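PDB 2INC: TouB protein, which is probably a small ubiquitin-like component of the toluene o-xylene monooxygenase hydroxylase complex, an enzyme that oxidises aromatic hydrocarbons. Local coordinates for residues C[1-9]-C[15-23]. Sequence-based numbering, arbitrary orientation.
Sequences TFPIMSNFE and QLVPVDTED
The N-terminal beta hairpin of a ubiquitin-like fold is formed here by strands 2-8 and 14-19, paired antiparallel, with helix 25-33 covering one face. Phe2 with Val19, Ile4 with Val17 and Ser6 with Gln15 are hydrogen-bonded pairs, each making two backbone bonds; Val17 N to Ile4 O, at 2.8 Å, is almost straight (176°). The non-hydrogen-bonded pairs, Pro3 with Pro18 and Met5 with Leu16, fall between them. Both prolines therefore sit where no amide hydrogen is needed across the strands.

On the helix side, Ile4 holds the middle. Its CG1 lies between the backbone N and the carbonyl carbon (chi1 58°), which carries the ethyl arm over the partner strand: Ile4 CG1 reaches 3.8 Å from Val19 CG1, the two side chains crossing nearly at right angles, while Ile4 CD1 runs alongside Val17, 4.0 Å from its CB. On the other flank of Val17, Val17 CG2 lies 3.6 Å from Ser6 CB, and both Ile4 and Ser6 also touch Cys32 of the helix. With an alanine in place of Ile4, a gap would probably open between Val17, Val19 and Cys32, and the two valines would lose the branch that bridges them.

Over the other face, Met5 bends at chi2 (-54°) and lays SD against Leu16, 3.9 Å from its CB; Leu16 CD1 in turn meets Pro3 CB.

Beyond the strands, Asp20 OD2 accepts from Glu22 N in an Asx turn, and Asp20 OD1 makes a long salt bridge to the terminal Thr1 N (3.7 Å). The pairing thus combines backbone bonds with apolar contacts on both faces, one covered by helix 25-33, the other a face where the Met5 side chain and the backbone of Leu16 meet the chain of another protein.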
loop_
_atom_site.group_PDB
_atom_site.type_symbol
_atom_site.label_atom_id
_atom_site.label_comp_id
_atom_site.label_asym_id
_atom_site.label_seq_id
_atom_site.Cartn_x
_atom_site.Cartn_y
_atom_site.Cartn_z
ATOM N N THR C 1 -15.052 15.775 -60.914
ATOM C CA THR C 1 -14.759 15.608 -59.428
ATOM C C THR C 1 -13.293 15.315 -59.178
ATOM O O THR C 1 -12.764 14.338 -59.683
ATOM C CB THR C 1 -15.684 14.561 -58.713
ATOM O OG1 THR C 1 -16.611 15.267 -57.876
ATOM C CG2 THR C 1 -14.907 13.582 -57.826
ATOM N N PHE C 2 -12.638 16.178 -58.405
ATOM C CA PHE C 2 -11.172 16.175 -58.344
ATOM C C PHE C 2 -10.733 16.695 -56.988
ATOM O O PHE C 2 -11.123 17.790 -56.585
ATOM C CB PHE C 2 -10.606 17.033 -59.461
ATOM C CG PHE C 2 -9.102 16.955 -59.612
ATOM C CD1 PHE C 2 -8.505 15.904 -60.301
ATOM C CD2 PHE C 2 -8.286 17.944 -59.093
ATOM C CE1 PHE C 2 -7.137 15.844 -60.455
ATOM C CE2 PHE C 2 -6.904 17.889 -59.262
ATOM C CZ PHE C 2 -6.333 16.837 -59.939
ATOM N N PRO C 3 -9.944 15.885 -56.255
ATOM C CA PRO C 3 -9.544 16.313 -54.911
ATOM C C PRO C 3 -8.376 17.255 -54.956
ATOM O O PRO C 3 -7.376 17.019 -55.660
ATOM C CB PRO C 3 -9.143 14.997 -54.236
ATOM C CG PRO C 3 -8.586 14.157 -55.399
ATOM C CD PRO C 3 -9.438 14.541 -56.601
ATOM N N ILE C 4 -8.509 18.346 -54.234
ATOM C CA ILE C 4 -7.346 19.153 -53.962
ATOM C C ILE C 4 -7.241 19.397 -52.454
ATOM O O ILE C 4 -8.212 19.186 -51.692
ATOM C CB ILE C 4 -7.337 20.516 -54.759
ATOM C CG1 ILE C 4 -8.582 21.344 -54.457
ATOM C CG2 ILE C 4 -7.183 20.271 -56.291
ATOM C CD1 ILE C 4 -8.400 22.404 -53.434
ATOM N N MET C 5 -6.068 19.873 -52.048
ATOM C CA MET C 5 -5.771 20.301 -50.665
ATOM C C MET C 5 -5.644 21.829 -50.605
ATOM O O MET C 5 -4.791 22.444 -51.267
ATOM C CB MET C 5 -4.452 19.648 -50.125
ATOM C CG MET C 5 -4.429 18.086 -50.167
ATOM S SD MET C 5 -5.841 17.338 -49.348
ATOM C CE MET C 5 -5.361 15.604 -49.313
ATOM N N SER C 6 -6.475 22.426 -49.777
ATOM C CA SER C 6 -6.610 23.868 -49.704
ATOM C C SER C 6 -5.828 24.384 -48.538
ATOM O O SER C 6 -6.136 24.015 -47.418
ATOM C CB SER C 6 -8.098 24.172 -49.466
ATOM O OG SER C 6 -8.280 25.531 -49.090
ATOM N N ASN C 7 -4.830 25.227 -48.807
ATOM C CA ASN C 7 -4.058 25.941 -47.820
ATOM C C ASN C 7 -4.536 27.422 -47.885
ATOM O O ASN C 7 -4.030 28.232 -48.677
ATOM C CB ASN C 7 -2.559 25.859 -48.193
ATOM C CG ASN C 7 -1.647 26.398 -47.111
ATOM O OD1 ASN C 7 -2.025 26.479 -45.937
ATOM N ND2 ASN C 7 -0.430 26.752 -47.489
ATOM N N PHE C 8 -5.525 27.752 -47.062
ATOM C CA PHE C 8 -6.222 29.021 -47.168
ATOM C C PHE C 8 -5.480 30.112 -46.396
ATOM O O PHE C 8 -5.013 29.866 -45.260
ATOM C CB PHE C 8 -7.654 28.865 -46.671
ATOM C CG PHE C 8 -8.581 29.913 -47.227
ATOM C CD1 PHE C 8 -9.366 29.635 -48.350
ATOM C CD2 PHE C 8 -8.654 31.179 -46.654
ATOM C CE1 PHE C 8 -10.237 30.603 -48.886
ATOM C CE2 PHE C 8 -9.510 32.156 -47.200
ATOM C CZ PHE C 8 -10.281 31.860 -48.318
ATOM N N GLU C 9 -5.337 31.309 -46.996
ATOM C CA GLU C 9 -4.498 32.328 -46.369
ATOM C C GLU C 9 -5.062 32.672 -45.013
ATOM O O GLU C 9 -6.294 32.785 -44.851
ATOM C CB GLU C 9 -4.382 33.592 -47.221
ATOM C CG GLU C 9 -3.555 34.681 -46.569
ATOM C CD GLU C 9 -3.260 35.848 -47.528
ATOM O OE1 GLU C 9 -3.772 35.855 -48.674
ATOM O OE2 GLU C 9 -2.518 36.758 -47.118
ATOM N N GLN C 15 -6.648 21.567 -45.855
ATOM C CA GLN C 15 -7.872 20.785 -45.796
ATOM C C GLN C 15 -8.158 20.162 -47.133
ATOM O O GLN C 15 -7.758 20.715 -48.187
ATOM C CB GLN C 15 -9.054 21.661 -45.424
ATOM C CG GLN C 15 -8.918 22.322 -44.096
ATOM C CD GLN C 15 -10.032 23.262 -43.861
ATOM O OE1 GLN C 15 -9.991 24.420 -44.334
ATOM N NE2 GLN C 15 -11.080 22.785 -43.146
ATOM N N LEU C 16 -8.867 19.029 -47.100
ATOM C CA LEU C 16 -9.286 18.386 -48.342
ATOM C C LEU C 16 -10.564 19.091 -48.862
ATOM O O LEU C 16 -11.535 19.228 -48.125
ATOM C CB LEU C 16 -9.544 16.898 -48.115
ATOM C CG LEU C 16 -10.252 16.113 -49.251
ATOM C CD1 LEU C 16 -9.362 15.962 -50.515
ATOM C CD2 LEU C 16 -10.694 14.762 -48.753
ATOM N N VAL C 17 -10.551 19.511 -50.119
ATOM C CA VAL C 17 -11.694 20.207 -50.731
ATOM C C VAL C 17 -11.878 19.588 -52.127
ATOM O O VAL C 17 -10.997 19.724 -52.987
ATOM C CB VAL C 17 -11.436 21.723 -50.850
ATOM C CG1 VAL C 17 -12.585 22.418 -51.551
ATOM C CG2 VAL C 17 -11.251 22.345 -49.485
ATOM N N PRO C 18 -12.969 18.839 -52.318
ATOM C CA PRO C 18 -13.271 18.357 -53.663
ATOM C C PRO C 18 -13.703 19.522 -54.551
ATOM O O PRO C 18 -14.459 20.409 -54.123
ATOM C CB PRO C 18 -14.431 17.375 -53.448
ATOM C CG PRO C 18 -15.039 17.736 -52.158
ATOM C CD PRO C 18 -13.970 18.418 -51.325
ATOM N N VAL C 19 -13.154 19.575 -55.746
ATOM C CA VAL C 19 -13.561 20.595 -56.700
ATOM C C VAL C 19 -14.007 19.826 -57.940
ATOM O O VAL C 19 -13.950 18.604 -57.948
ATOM C CB VAL C 19 -12.413 21.594 -57.038
ATOM C CG1 VAL C 19 -12.008 22.400 -55.819
ATOM C CG2 VAL C 19 -11.217 20.900 -57.635
ATOM N N ASP C 20 -14.451 20.532 -58.974
ATOM C CA ASP C 20 -14.798 19.897 -60.248
ATOM C C ASP C 20 -13.768 20.239 -61.314
ATOM O O ASP C 20 -13.244 21.343 -61.307
ATOM C CB ASP C 20 -16.145 20.420 -60.709
ATOM C CG ASP C 20 -16.718 19.588 -61.825
ATOM O OD1 ASP C 20 -17.366 18.549 -61.522
ATOM O OD2 ASP C 20 -16.508 19.991 -62.995
ATOM N N THR C 21 -13.480 19.315 -62.230
ATOM C CA THR C 21 -12.516 19.582 -63.320
ATOM C C THR C 21 -12.951 20.766 -64.227
ATOM O O THR C 21 -12.125 21.422 -64.874
ATOM C CB THR C 21 -12.262 18.298 -64.173
ATOM O OG1 THR C 21 -13.515 17.717 -64.577
ATOM C CG2 THR C 21 -11.503 17.245 -63.364
ATOM N N GLU C 22 -14.245 21.066 -64.201
ATOM C CA GLU C 22 -14.806 22.213 -64.925
ATOM C C GLU C 22 -14.791 23.560 -64.159
ATOM O O GLU C 22 -15.098 24.610 -64.734
ATOM C CB GLU C 22 -16.228 21.854 -65.379
ATOM C CG GLU C 22 -16.290 20.598 -66.257
ATOM C CD GLU C 22 -15.255 20.636 -67.388
ATOM O OE1 GLU C 22 -14.459 19.657 -67.530
ATOM O OE2 GLU C 22 -15.221 21.660 -68.111
ATOM N N ASP C 23 -14.464 23.545 -62.871
ATOM C CA ASP C 23 -14.411 24.776 -62.116
ATOM C C ASP C 23 -13.343 25.690 -62.648
ATOM O O ASP C 23 -12.277 25.255 -63.085
ATOM C CB ASP C 23 -14.154 24.519 -60.616
ATOM C CG ASP C 23 -15.329 23.858 -59.930
ATOM O OD1 ASP C 23 -16.450 23.935 -60.483
ATOM O OD2 ASP C 23 -15.150 23.244 -58.840
#